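Local coordinates for protein CghA (Chaetomium globosum, PDB 6KBC) that is a two-domain, beta-rich fungal protein of the calycin type that holds a bound WK1 ligand in its pocket, at residues Leu158-Leu163 with Ala188-Thr193; Leu163-Leu168 with Ala274-Gly279; Thr305-Asp310 with Tyr318-Val323. All coordinates share one frame; numbering follows the deposited sequence.

Contact 1: Leu158-Leu163 with Ala188-Thr193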
ATOM      1  N   LEU A 158      -2.378  11.272  11.876  1.00 28.88           N
ATOM      2  CA  LEU A 158      -3.270  10.778  10.847  1.00 28.77           C
ATOM      3  C   LEU A 158      -4.301   9.911  11.531  1.00 26.94           C
ATOM      4  O   LEU A 158      -3.962   9.150  12.441  1.00 30.82           O
ATOM      5  CB  LEU A 158      -2.514   9.924   9.807  1.00 25.21           C
ATOM      6  CG  LEU A 158      -3.328   9.429   8.616  1.00 30.56           C
ATOM      7  CD1 LEU A 158      -2.474   9.324   7.365  1.00 30.33           C
ATOM      8  CD2 LEU A 158      -3.904   8.057   8.978  1.00 30.22           C
ATOM      9  N   THR A 159      -5.543   9.983  11.079  1.00 24.89           N
ATOM     10  CA  THR A 159      -6.550   9.088  11.619  1.00 27.49           C
ATOM     11  C   THR A 159      -7.425   8.572  10.499  1.00 26.37           C
ATOM     12  O   THR A 159      -7.627   9.238   9.484  1.00 29.91           O
ATOM     13  CB  THR A 159      -7.451   9.752  12.688  1.00 31.79           C
ATOM     14  OG1 THR A 159      -8.392  10.625  12.047  1.00 31.24           O
ATOM     15  CG2 THR A 159      -6.622  10.524  13.700  1.00 31.37           C
ATOM     16  N   HIS A 160      -7.930   7.365  10.700  1.00 24.08           N
ATOM     17  CA  HIS A 160      -8.890   6.736   9.815  1.00 25.32           C
ATOM     18  C   HIS A 160     -10.169   6.468  10.579  1.00 25.87           C
ATOM     19  O   HIS A 160     -10.123   6.039  11.731  1.00 27.17           O
ATOM     20  CB  HIS A 160      -8.368   5.395   9.279  1.00 26.36           C
ATOM     21  CG  HIS A 160      -7.209   5.512   8.341  1.00 24.43           C
ATOM     22  ND1 HIS A 160      -6.074   4.739   8.456  1.00 29.83           N
ATOM     23  CD2 HIS A 160      -7.045   6.254   7.219  1.00 25.16           C
ATOM     24  CE1 HIS A 160      -5.241   5.027   7.468  1.00 26.36           C
ATOM     25  NE2 HIS A 160      -5.808   5.944   6.704  1.00 25.47           N
ATOM     26  N   ARG A 161     -11.297   6.669   9.914  1.00 27.35           N
ATOM     27  CA  ARG A 161     -12.611   6.239  10.387  1.00 32.23           C
ATOM     28  C   ARG A 161     -13.101   5.292   9.308  1.00 29.69           C
ATOM     29  O   ARG A 161     -13.502   5.750   8.235  1.00 26.95           O
ATOM     30  CB  ARG A 161     -13.562   7.423  10.544  1.00 28.67           C
ATOM     31  CG  ARG A 161     -13.177   8.350  11.665  1.00 42.47           C
ATOM     32  CD  ARG A 161     -12.502   7.611  12.803  1.00 43.67           C
ATOM     33  NE  ARG A 161     -11.940   8.516  13.809  1.00 53.64           N
ATOM     34  CZ  ARG A 161     -12.507   8.820  14.970  1.00 45.67           C
ATOM     35  NH1 ARG A 161     -13.702   8.330  15.264  1.00 53.08           N
ATOM     36  NH2 ARG A 161     -11.886   9.637  15.820  1.00 53.23           N
ATOM     37  N   SER A 162     -13.069   3.989   9.582  1.00 27.98           N
ATOM     38  CA  SER A 162     -13.394   3.022   8.546  1.00 28.90           C
ATOM     39  C   SER A 162     -14.805   3.235   8.032  1.00 30.40           C
ATOM     40  O   SER A 162     -15.732   3.503   8.801  1.00 27.29           O
ATOM     41  CB  SER A 162     -13.254   1.594   9.072  1.00 30.74           C
ATOM     42  OG  SER A 162     -13.617   0.671   8.059  1.00 32.58           O
ATOM     43  N   LEU A 163     -14.972   3.124   6.716  1.00 26.19           N
ATOM     44  CA  LEU A 163     -16.318   3.150   6.170  1.00 27.19           C
ATOM     45  C   LEU A 163     -16.989   1.783   6.231  1.00 27.80           C
ATOM     46  O   LEU A 163     -18.128   1.647   5.772  1.00 29.77           O
ATOM     47  CB  LEU A 163     -16.285   3.685   4.737  1.00 27.95           C
ATOM     48  CG  LEU A 163     -15.718   5.114   4.646  1.00 28.88           C
ATOM     49  CD1 LEU A 163     -16.009   5.748   3.303  1.00 28.89           C
ATOM     50  CD2 LEU A 163     -16.282   6.003   5.784  1.00 30.14           C
ATOM     51  N   ALA A 188     -10.204  -1.206   4.077  1.00 24.67           N
ATOM     52  CA  ALA A 188     -10.202  -0.938   2.646  1.00 26.80           C
ATOM     53  C   ALA A 188     -10.388   0.544   2.365  1.00 29.00           C
ATOM     54  O   ALA A 188      -9.752   1.090   1.453  1.00 24.62           O
ATOM     55  CB  ALA A 188     -11.310  -1.751   1.976  1.00 24.20           C
ATOM     56  N   MET A 189     -11.255   1.210   3.134  1.00 23.48           N
ATOM     57  CA  MET A 189     -11.636   2.586   2.838  1.00 22.43           C
ATOM     58  C   MET A 189     -12.015   3.283   4.139  1.00 27.71           C
ATOM     59  O   MET A 189     -12.802   2.745   4.929  1.00 25.65           O
ATOM     60  CB  MET A 189     -12.815   2.623   1.864  1.00 22.98           C
ATOM     61  CG  MET A 189     -13.255   4.015   1.446  1.00 25.79           C
ATOM     62  SD  MET A 189     -11.921   5.011   0.752  1.00 25.74           S
ATOM     63  CE  MET A 189     -12.990   6.225  -0.048  1.00 27.30           C
ATOM     64  N   ALA A 190     -11.476   4.477   4.353  1.00 26.15           N
ATOM     65  CA  ALA A 190     -11.742   5.216   5.577  1.00 27.37           C
ATOM     66  C   ALA A 190     -11.836   6.700   5.265  1.00 30.67           C
ATOM     67  O   ALA A 190     -11.164   7.198   4.355  1.00 26.83           O
ATOM     68  CB  ALA A 190     -10.639   4.977   6.611  1.00 26.49           C
ATOM     69  N   ASN A 191     -12.687   7.407   6.015  1.00 28.64           N
ATOM     70  CA  ASN A 191     -12.511   8.849   6.135  1.00 27.14           C
ATOM     71  C   ASN A 191     -11.186   9.106   6.813  1.00 25.79           C
ATOM     72  O   ASN A 191     -10.895   8.531   7.863  1.00 28.63           O
ATOM     73  CB  ASN A 191     -13.624   9.506   6.964  1.00 32.17           C
ATOM     74  CG  ASN A 191     -14.950   9.472   6.281  1.00 39.36           C
ATOM     75  OD1 ASN A 191     -15.972   9.185   6.909  1.00 52.73           O
ATOM     76  ND2 ASN A 191     -14.958   9.753   4.982  1.00 42.86           N
ATOM     77  N   ALA A 192     -10.377   9.964   6.219  1.00 25.99           N
ATOM     78  CA  ALA A 192      -9.054  10.227   6.742  1.00 23.77           C
ATOM     79  C   ALA A 192      -8.983  11.664   7.230  1.00 28.37           C
ATOM     80  O   ALA A 192      -9.578  12.568   6.634  1.00 28.13           O
ATOM     81  CB  ALA A 192      -7.982   9.961   5.678  1.00 26.42           C
ATOM     82  N   THR A 193      -8.303  11.867   8.347  1.00 28.45           N
ATOM     83  CA  THR A 193      -7.892  13.200   8.735  1.00 30.88           C
ATOM     84  C   THR A 193      -6.384  13.229   8.846  1.00 31.78           C
ATOM     85  O   THR A 193      -5.739  12.220   9.149  1.00 33.53           O
ATOM     86  CB  THR A 193      -8.517  13.655  10.064  1.00 30.59           C
ATOM     87  OG1 THR A 193      -7.862  12.985  11.150  1.00 37.68           O
ATOM     88  CG2 THR A 193      -9.992  13.348  10.089  1.00 26.88           C
TER
HETATM   89  O   HOH W   1     -10.719  10.083  10.439  1.00 31.21           O
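Leu163 and Met189 open the pairing of two neighbouring antiparallel strands in the calycin-like N-terminal domain. Met189 O takes the amide of Leu163 N at 2.8 Å, almost straight at 176°, and the two side chains run side by side in the same direction, Leu163 CD1 lying 3.7 Å from Met189 CG. Ala190 follows, in a non-hydrogen-bonded pair with Ser162; its methyl leans diagonally toward His160, two residues from Ser162 on the same face, Ala190 CB lying 3.5 Å from His160 CB. The imidazole NE2 is held by the carbonyl of Asp52, on strand 46-54, which packs on the face carrying His160. Asn191 and Arg161 exchange two backbone bonds, and the side chain of Asn191 crosses that of Leu163 at about a right angle, Asn191 OD1 standing 3.4 Å from Leu163 CD2. Ala192 returns to the His160 face, where its CB meets the ring obliquely near CD2. Thr193 and Thr159 then form a further hydrogen-bonded pair. In both threonines chi1 of 75° turns OG1 toward the other, giving a 2.6 Å hydrogen bond between Thr159 OG1 and Thr193 OG1 in which either could donate, while water 1 joins Thr159 OG1 (2.9 Å) to Asn191 O.

Contact 2: Leu163-Leu168 with Ala274-Gly279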
ATOM      1  N   LEU A 163     -14.972   3.124   6.716  1.00 26.19           N
ATOM      2  CA  LEU A 163     -16.318   3.150   6.170  1.00 27.19           C
ATOM      3  C   LEU A 163     -16.989   1.783   6.231  1.00 27.80           C
ATOM      4  O   LEU A 163     -18.128   1.647   5.772  1.00 29.77           O
ATOM      5  CB  LEU A 163     -16.285   3.685   4.737  1.00 27.95           C
ATOM      6  CG  LEU A 163     -15.718   5.114   4.646  1.00 28.88           C
ATOM      7  CD1 LEU A 163     -16.009   5.748   3.303  1.00 28.89           C
ATOM      8  CD2 LEU A 163     -16.282   6.003   5.784  1.00 30.14           C
ATOM      9  N   GLY A 164     -16.312   0.779   6.786  1.00 27.60           N
ATOM     10  CA  GLY A 164     -16.907  -0.538   6.956  1.00 29.71           C
ATOM     11  C   GLY A 164     -17.028  -1.360   5.690  1.00 31.05           C
ATOM     12  O   GLY A 164     -17.921  -2.214   5.595  1.00 27.03           O
ATOM     13  N   TYR A 165     -16.168  -1.105   4.696  1.00 27.09           N
ATOM     14  CA  TYR A 165     -16.184  -1.895   3.477  1.00 25.83           C
ATOM     15  C   TYR A 165     -15.763  -3.331   3.787  1.00 24.77           C
ATOM     16  O   TYR A 165     -14.803  -3.543   4.531  1.00 24.57           O
ATOM     17  CB  TYR A 165     -15.201  -1.332   2.444  1.00 26.04           C
ATOM     18  CG  TYR A 165     -15.575  -0.055   1.731  1.00 26.01           C
ATOM     19  CD1 TYR A 165     -16.476   0.866   2.284  1.00 25.85           C
ATOM     20  CD2 TYR A 165     -14.977   0.255   0.516  1.00 26.53           C
ATOM     21  CE1 TYR A 165     -16.785   2.041   1.614  1.00 29.01           C
ATOM     22  CE2 TYR A 165     -15.271   1.411  -0.146  1.00 25.08           C
ATOM     23  CZ  TYR A 165     -16.169   2.302   0.397  1.00 25.82           C
ATOM     24  OH  TYR A 165     -16.431   3.446  -0.306  1.00 26.13           O
ATOM     25  N   PRO A 166     -16.419  -4.325   3.196  1.00 26.38           N
ATOM     26  CA  PRO A 166     -15.928  -5.704   3.320  1.00 30.82           C
ATOM     27  C   PRO A 166     -14.534  -5.828   2.727  1.00 29.34           C
ATOM     28  O   PRO A 166     -14.257  -5.310   1.643  1.00 28.45           O
ATOM     29  CB  PRO A 166     -16.953  -6.520   2.523  1.00 32.96           C
ATOM     30  CG  PRO A 166     -17.573  -5.545   1.580  1.00 31.95           C
ATOM     31  CD  PRO A 166     -17.589  -4.225   2.308  1.00 31.08           C
ATOM     32  N   THR A 167     -13.647  -6.528   3.437  1.00 25.32           N
ATOM     33  CA  THR A 167     -12.250  -6.538   3.017  1.00 28.34           C
ATOM     34  C   THR A 167     -11.420  -7.713   3.525  1.00 30.25           C
ATOM     35  O   THR A 167     -10.391  -8.051   2.928  1.00 29.06           O
ATOM     36  CB  THR A 167     -11.581  -5.236   3.470  1.00 29.34           C
ATOM     37  OG1 THR A 167     -10.266  -5.148   2.902  1.00 25.91           O
ATOM     38  CG2 THR A 167     -11.474  -5.182   5.004  1.00 24.20           C
ATOM     39  N   LEU A 168     -11.825  -8.328   4.645  1.00 28.79           N
ATOM     40  CA  LEU A 168     -10.849  -9.194   5.304  1.00 29.03           C
ATOM     41  C   LEU A 168     -10.747 -10.530   4.564  1.00 28.15           C
ATOM     42  O   LEU A 168     -11.752 -11.042   4.064  1.00 25.65           O
ATOM     43  CB  LEU A 168     -11.237  -9.415   6.775  1.00 29.64           C
ATOM     44  CG  LEU A 168     -11.132  -8.150   7.649  1.00 31.42           C
ATOM     45  CD1 LEU A 168     -11.726  -8.357   9.060  1.00 33.17           C
ATOM     46  CD2 LEU A 168      -9.682  -7.683   7.769  1.00 28.29           C
ATOM     47  N   ALA A 274      -9.275  -4.833  -5.130  1.00 17.72           N
ATOM     48  CA  ALA A 274     -10.701  -4.770  -4.878  1.00 18.61           C
ATOM     49  C   ALA A 274     -11.262  -3.518  -5.523  1.00 21.83           C
ATOM     50  O   ALA A 274     -10.625  -2.459  -5.498  1.00 21.06           O
ATOM     51  CB  ALA A 274     -10.997  -4.775  -3.372  1.00 23.41           C
ATOM     52  N   LEU A 275     -12.450  -3.647  -6.100  1.00 20.30           N
ATOM     53  CA  LEU A 275     -13.218  -2.505  -6.559  1.00 20.08           C
ATOM     54  C   LEU A 275     -14.529  -2.476  -5.784  1.00 21.69           C
ATOM     55  O   LEU A 275     -15.197  -3.504  -5.642  1.00 20.89           O
ATOM     56  CB  LEU A 275     -13.491  -2.562  -8.051  1.00 19.16           C
ATOM     57  CG  LEU A 275     -14.341  -1.421  -8.598  1.00 22.33           C
ATOM     58  CD1 LEU A 275     -13.574  -0.095  -8.551  1.00 19.33           C
ATOM     59  CD2 LEU A 275     -14.786  -1.756 -10.020  1.00 20.30           C
ATOM     60  N   TYR A 276     -14.877  -1.307  -5.276  1.00 18.70           N
ATOM     61  CA  TYR A 276     -16.126  -1.103  -4.567  1.00 20.56           C
ATOM     62  C   TYR A 276     -16.932  -0.078  -5.334  1.00 22.04           C
ATOM     63  O   TYR A 276     -16.370   0.798  -5.987  1.00 19.90           O
ATOM     64  CB  TYR A 276     -15.884  -0.617  -3.151  1.00 20.45           C
ATOM     65  CG  TYR A 276     -15.032  -1.532  -2.325  1.00 23.45           C
ATOM     66  CD1 TYR A 276     -13.647  -1.428  -2.351  1.00 21.30           C
ATOM     67  CD2 TYR A 276     -15.612  -2.481  -1.473  1.00 23.39           C
ATOM     68  CE1 TYR A 276     -12.855  -2.261  -1.587  1.00 22.25           C
ATOM     69  CE2 TYR A 276     -14.827  -3.319  -0.704  1.00 25.01           C
ATOM     70  CZ  TYR A 276     -13.452  -3.205  -0.766  1.00 23.78           C
ATOM     71  OH  TYR A 276     -12.657  -4.018  -0.002  1.00 23.79           O
ATOM     72  N   ARG A 277     -18.252  -0.210  -5.277  1.00 22.52           N
ATOM     73  CA  ARG A 277     -19.160   0.813  -5.769  1.00 21.73           C
ATOM     74  C   ARG A 277     -20.108   1.150  -4.630  1.00 28.61           C
ATOM     75  O   ARG A 277     -20.843   0.277  -4.161  1.00 25.26           O
ATOM     76  CB  ARG A 277     -19.932   0.342  -7.000  1.00 24.01           C
ATOM     77  CG  ARG A 277     -20.721   1.461  -7.680  1.00 27.24           C
ATOM     78  CD  ARG A 277     -21.586   0.934  -8.822  1.00 31.36           C
ATOM     79  NE  ARG A 277     -21.739   1.930  -9.885  1.00 34.67           N
ATOM     80  CZ  ARG A 277     -22.549   2.988  -9.824  1.00 41.03           C
ATOM     81  NH1 ARG A 277     -23.304   3.205  -8.749  1.00 39.04           N
ATOM     82  NH2 ARG A 277     -22.611   3.830 -10.848  1.00 38.52           N
ATOM     83  N   ASP A 278     -20.061   2.395  -4.172  1.00 27.48           N
ATOM     84  CA  ASP A 278     -20.814   2.833  -2.992  1.00 33.71           C
ATOM     85  C   ASP A 278     -20.614   1.882  -1.822  1.00 33.53           C
ATOM     86  O   ASP A 278     -21.548   1.563  -1.089  1.00 31.04           O
ATOM     87  CB  ASP A 278     -22.295   2.986  -3.306  1.00 33.43           C
ATOM     88  CG  ASP A 278     -22.557   4.103  -4.272  1.00 34.01           C
ATOM     89  OD1 ASP A 278     -22.075   5.226  -4.009  1.00 37.47           O
ATOM     90  OD2 ASP A 278     -23.252   3.858  -5.282  1.00 40.99           O
ATOM     91  N   GLY A 279     -19.381   1.415  -1.651  1.00 26.95           N
ATOM     92  CA  GLY A 279     -19.043   0.613  -0.500  1.00 27.31           C
ATOM     93  C   GLY A 279     -19.369  -0.856  -0.611  1.00 23.84           C
ATOM     94  O   GLY A 279     -19.007  -1.623   0.290  1.00 28.23           O
TER
HETATM   95  O   HOH W   2     -17.191   2.585  -2.927  1.00 22.88           O
HETATM   96  O   HOH W   3     -10.033  -4.891   0.015  1.00 27.33           O
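Tyr165 and Tyr276 meet where a loop of the N-terminal domain leans on a beta hairpin of the C-terminal domain, strands 269-277 and 280-285 joined by a type I' turn at Asp278 and Gly279. The aromatic contact is oblique, with ring planes 50° apart. Tyr165 CG, anti to the carbonyl carbon (chi1 -74°), stands 4.0 Å from Tyr276 CD2, and Tyr165 CD2 sits over the centre of one face of the Tyr276 ring, 3.4 Å from Tyr276 CG. CH-pi contacts add to this. Gly279 CA lies over one face of the Tyr165 ring, offset toward its rim and 3.4 Å from Tyr165 CE1, so the turn meets it through this CA; Tyr165 CB in turn approaches the Tyr276 ring off-centre. Apolar contact is lighter, with Pro166 sliding past Tyr276 in the opposite direction. For polar contact, Pro166 O lies at the edge of the Tyr276 ring, near its plane, and Tyr276 OH donates to it at 2.6 Å, a short bond tying loop backbone to strand. Water 2 accepts from Gly279 N at 2.8 Å and bonds Tyr165 OH. Water 3 donates to Tyr276 OH, at 2.8 Å, and to Thr167 OG1, which also bonds Arg185 O.

Contact 3: Thr305-Asp310 with Tyr318-Val323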
ATOM      1  N   THR A 305      -4.124  -4.862 -15.105  1.00 17.10           N
ATOM      2  CA  THR A 305      -3.346  -3.636 -14.981  1.00 19.46           C
ATOM      3  C   THR A 305      -2.538  -3.467 -16.266  1.00 22.82           C
ATOM      4  O   THR A 305      -1.788  -4.371 -16.640  1.00 19.84           O
ATOM      5  CB  THR A 305      -2.406  -3.704 -13.784  1.00 22.54           C
ATOM      6  OG1 THR A 305      -1.445  -4.751 -14.018  1.00 21.61           O
ATOM      7  CG2 THR A 305      -3.199  -3.964 -12.476  1.00 21.21           C
ATOM      8  N   GLU A 306      -2.681  -2.327 -16.941  1.00 19.53           N
ATOM      9  CA  GLU A 306      -1.980  -2.122 -18.212  1.00 20.05           C
ATOM     10  C   GLU A 306      -1.293  -0.770 -18.195  1.00 18.88           C
ATOM     11  O   GLU A 306      -1.948   0.260 -17.988  1.00 18.41           O
ATOM     12  CB  GLU A 306      -2.934  -2.209 -19.411  1.00 19.97           C
ATOM     13  CG  GLU A 306      -2.251  -1.780 -20.708  1.00 19.67           C
ATOM     14  CD  GLU A 306      -3.141  -1.908 -21.939  1.00 25.20           C
ATOM     15  OE1 GLU A 306      -2.595  -2.168 -23.026  1.00 30.18           O
ATOM     16  OE2 GLU A 306      -4.383  -1.794 -21.803  1.00 27.02           O
ATOM     17  N   LYS A 307       0.017  -0.775 -18.399  1.00 17.41           N
ATOM     18  CA  LYS A 307       0.751   0.477 -18.507  1.00 21.15           C
ATOM     19  C   LYS A 307       0.227   1.269 -19.702  1.00 19.13           C
ATOM     20  O   LYS A 307       0.022   0.711 -20.784  1.00 20.48           O
ATOM     21  CB  LYS A 307       2.250   0.208 -18.671  1.00 21.30           C
ATOM     22  CG  LYS A 307       2.933  -0.427 -17.451  1.00 21.34           C
ATOM     23  CD  LYS A 307       4.239  -1.111 -17.901  1.00 18.60           C
ATOM     24  CE  LYS A 307       4.729  -2.087 -16.849  1.00 20.93           C
ATOM     25  NZ  LYS A 307       5.128  -1.357 -15.603  1.00 24.15           N
ATOM     26  N   LEU A 308      -0.025   2.562 -19.483  1.00 19.22           N
ATOM     27  CA  LEU A 308      -0.502   3.474 -20.518  1.00 20.23           C
ATOM     28  C   LEU A 308       0.665   4.317 -20.995  1.00 20.38           C
ATOM     29  O   LEU A 308       1.451   4.803 -20.176  1.00 20.09           O
ATOM     30  CB  LEU A 308      -1.607   4.383 -19.987  1.00 19.05           C
ATOM     31  CG  LEU A 308      -2.935   3.721 -19.627  1.00 22.77           C
ATOM     32  CD1 LEU A 308      -3.879   4.738 -19.041  1.00 24.21           C
ATOM     33  CD2 LEU A 308      -3.567   3.086 -20.855  1.00 23.91           C
ATOM     34  N   TYR A 309       0.796   4.461 -22.317  1.00 20.55           N
ATOM     35  CA  TYR A 309       1.843   5.289 -22.900  1.00 23.56           C
ATOM     36  C   TYR A 309       1.300   6.452 -23.713  1.00 27.31           C
ATOM     37  O   TYR A 309       2.057   7.384 -23.995  1.00 28.33           O
ATOM     38  CB  TYR A 309       2.760   4.433 -23.797  1.00 22.71           C
ATOM     39  CG  TYR A 309       3.422   3.341 -22.995  1.00 21.27           C
ATOM     40  CD1 TYR A 309       4.562   3.596 -22.252  1.00 21.42           C
ATOM     41  CD2 TYR A 309       2.867   2.059 -22.942  1.00 21.14           C
ATOM     42  CE1 TYR A 309       5.158   2.602 -21.492  1.00 19.50           C
ATOM     43  CE2 TYR A 309       3.457   1.061 -22.195  1.00 18.97           C
ATOM     44  CZ  TYR A 309       4.600   1.343 -21.471  1.00 20.06           C
ATOM     45  OH  TYR A 309       5.191   0.363 -20.713  1.00 20.18           O
ATOM     46  N   ASP A 310       0.019   6.431 -24.075  1.00 23.63           N
ATOM     47  CA  ASP A 310      -0.590   7.450 -24.917  1.00 28.53           C
ATOM     48  C   ASP A 310      -1.508   8.337 -24.080  1.00 28.82           C
ATOM     49  O   ASP A 310      -2.041   7.908 -23.051  1.00 24.23           O
ATOM     50  CB  ASP A 310      -1.398   6.809 -26.052  1.00 25.01           C
ATOM     51  CG  ASP A 310      -0.539   5.936 -26.962  1.00 35.05           C
ATOM     52  OD1 ASP A 310       0.668   6.222 -27.121  1.00 32.92           O
ATOM     53  OD2 ASP A 310      -1.075   4.959 -27.526  1.00 40.24           O
ATOM     54  N   TYR A 318      11.938   5.992 -15.331  1.00 23.43           N
ATOM     55  CA  TYR A 318      12.888   4.894 -15.222  1.00 25.43           C
ATOM     56  C   TYR A 318      12.642   3.862 -16.309  1.00 23.22           C
ATOM     57  O   TYR A 318      12.662   4.222 -17.484  1.00 24.59           O
ATOM     58  CB  TYR A 318      12.830   4.310 -13.815  1.00 26.25           C
ATOM     59  CG  TYR A 318      13.256   5.324 -12.778  1.00 26.46           C
ATOM     60  CD1 TYR A 318      14.605   5.645 -12.622  1.00 28.76           C
ATOM     61  CD2 TYR A 318      12.324   5.957 -11.958  1.00 30.53           C
ATOM     62  CE1 TYR A 318      15.021   6.574 -11.680  1.00 31.38           C
ATOM     63  CE2 TYR A 318      12.730   6.895 -11.006  1.00 33.69           C
ATOM     64  CZ  TYR A 318      14.083   7.199 -10.881  1.00 34.86           C
ATOM     65  OH  TYR A 318      14.495   8.123  -9.947  1.00 36.50           O
ATOM     66  N   ARG A 319      12.420   2.594 -15.962  1.00 22.82           N
ATOM     67  CA  ARG A 319      12.349   1.577 -17.011  1.00 24.18           C
ATOM     68  C   ARG A 319      11.191   1.846 -17.966  1.00 22.55           C
ATOM     69  O   ARG A 319      11.370   1.880 -19.191  1.00 23.22           O
ATOM     70  CB  ARG A 319      12.222   0.177 -16.410  1.00 21.59           C
ATOM     71  CG  ARG A 319      12.266  -0.902 -17.489  1.00 19.91           C
ATOM     72  CD  ARG A 319      11.870  -2.264 -16.959  1.00 23.05           C
ATOM     73  NE  ARG A 319      10.458  -2.285 -16.569  1.00 22.86           N
ATOM     74  CZ  ARG A 319       9.964  -3.065 -15.618  1.00 25.06           C
ATOM     75  NH1 ARG A 319      10.769  -3.876 -14.941  1.00 25.28           N
ATOM     76  NH2 ARG A 319       8.666  -3.017 -15.327  1.00 22.79           N
ATOM     77  N   ASP A 320       9.998   2.033 -17.425  1.00 19.79           N
ATOM     78  CA  ASP A 320       8.793   2.210 -18.223  1.00 21.25           C
ATOM     79  C   ASP A 320       8.457   3.685 -18.274  1.00 22.21           C
ATOM     80  O   ASP A 320       8.263   4.320 -17.235  1.00 23.35           O
ATOM     81  CB  ASP A 320       7.622   1.423 -17.636  1.00 21.86           C
ATOM     82  CG  ASP A 320       7.967  -0.029 -17.440  1.00 23.41           C
ATOM     83  OD1 ASP A 320       8.682  -0.572 -18.318  1.00 22.24           O
ATOM     84  OD2 ASP A 320       7.523  -0.621 -16.434  1.00 22.49           O
ATOM     85  N   LYS A 321       8.339   4.207 -19.481  1.00 21.42           N
ATOM     86  CA  LYS A 321       8.015   5.612 -19.698  1.00 20.98           C
ATOM     87  C   LYS A 321       6.503   5.794 -19.775  1.00 23.25           C
ATOM     88  O   LYS A 321       5.964   6.342 -20.742  1.00 21.63           O
ATOM     89  CB  LYS A 321       8.702   6.082 -20.979  1.00 24.18           C
ATOM     90  CG  LYS A 321      10.237   5.904 -20.988  1.00 25.18           C
ATOM     91  CD  LYS A 321      10.877   6.322 -19.672  1.00 27.40           C
ATOM     92  CE  LYS A 321      12.417   6.378 -19.757  1.00 28.36           C
ATOM     93  NZ  LYS A 321      12.934   5.056 -20.151  1.00 29.06           N
ATOM     94  N   ASN A 322       5.785   5.284 -18.768  1.00 18.45           N
ATOM     95  CA  ASN A 322       4.332   5.274 -18.839  1.00 21.21           C
ATOM     96  C   ASN A 322       3.736   6.579 -18.308  1.00 21.79           C
ATOM     97  O   ASN A 322       4.299   7.245 -17.435  1.00 20.70           O
ATOM     98  CB  ASN A 322       3.748   4.076 -18.072  1.00 19.32           C
ATOM     99  CG  ASN A 322       4.089   4.097 -16.599  1.00 21.41           C
ATOM    100  OD1 ASN A 322       5.255   4.252 -16.223  1.00 19.52           O
ATOM    101  ND2 ASN A 322       3.069   3.911 -15.746  1.00 19.13           N
ATOM    102  N   VAL A 323       2.579   6.951 -18.866  1.00 18.54           N
ATOM    103  CA  VAL A 323       1.883   8.142 -18.405  1.00 19.70           C
ATOM    104  C   VAL A 323       0.831   7.788 -17.370  1.00 20.00           C
ATOM    105  O   VAL A 323       0.160   8.680 -16.844  1.00 19.65           O
ATOM    106  CB  VAL A 323       1.262   8.886 -19.605  1.00 20.53           C
ATOM    107  CG1 VAL A 323       2.407   9.335 -20.611  1.00 22.40           C
ATOM    108  CG2 VAL A 323       0.248   8.021 -20.305  1.00 21.85           C
TER
HETATM  109  O   HOH W   4       8.010   0.008 -20.836  1.00 21.96           O
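Lys307 reaches Asp320 by a chain that stays extended through CE and then bends, chi4 -66° turning NZ onto the carboxylate. Asp320, with CG anti to its carbonyl carbon, crosses the lysine at about a right angle. The ammonium and the carboxylate form a salt bridge, Lys307 NZ lying 2.6 Å from Asp320 OD2 and meeting that oxygen from above the carboxylate plane. Arg319 grips the same carboxylate side-on with two nitrogens. Arg319 NE bonds Asp320 OD1 at 3.0 Å, nearly straight at 170°, while Arg319 NH2 meets OD2 on its syn side. OD2 thus accepts from two cationic donors, which would tend to favour its ionised form. Their proximity, with Lys307 NZ 3.9 Å from Arg319 NH2, is probably eased by the carboxylate and by Asp241, which forms salt bridges with both. Tyr309 joins through water 4, which bonds Tyr309 OH and donates to Asp320 OD1 at 2.7 Å. Nearer the root of this ring, Lys321 O sits at its edge, near the ring plane, 3.4 Å from Tyr309 CD1. The backbone closes next to it: Val323 N donates to Leu308 O at 2.8 Å, and Asn322 CB also packs on that carbonyl. Lys321 is the centre of an inverse gamma turn, and Lys321 NZ donates a hydrogen bond to Tyr318 O, nearly along the C=O axis. Together the salt-bridge network and the backbone bond pin the long connection between two adjacent antiparallel strands, 302-308 and 324-330, in the calycin-like C-terminal domain.

From the N terminus, the chain runs along strand 154-162, and contact 1 pairs its end with strand 181-200, closing a loop of 24 residues that includes the short helix 172-175. Contact 2 begins at Leu163, where that loop opens, and reaches the hairpin at 274-279, so the two cross, sharing that residue and touching where Met189 CB packs on the Tyr165 ring. Contact 1 lies within the N-terminal domain, whereas contact 2 ties it to the C-terminal one. Contact 3 follows in series within the C-terminal domain, a local closure of seven residues on the connection between strands 302-308 and 324-330, its centre about 28 Å from that of contact 2 and 30 Å from that of contact 1.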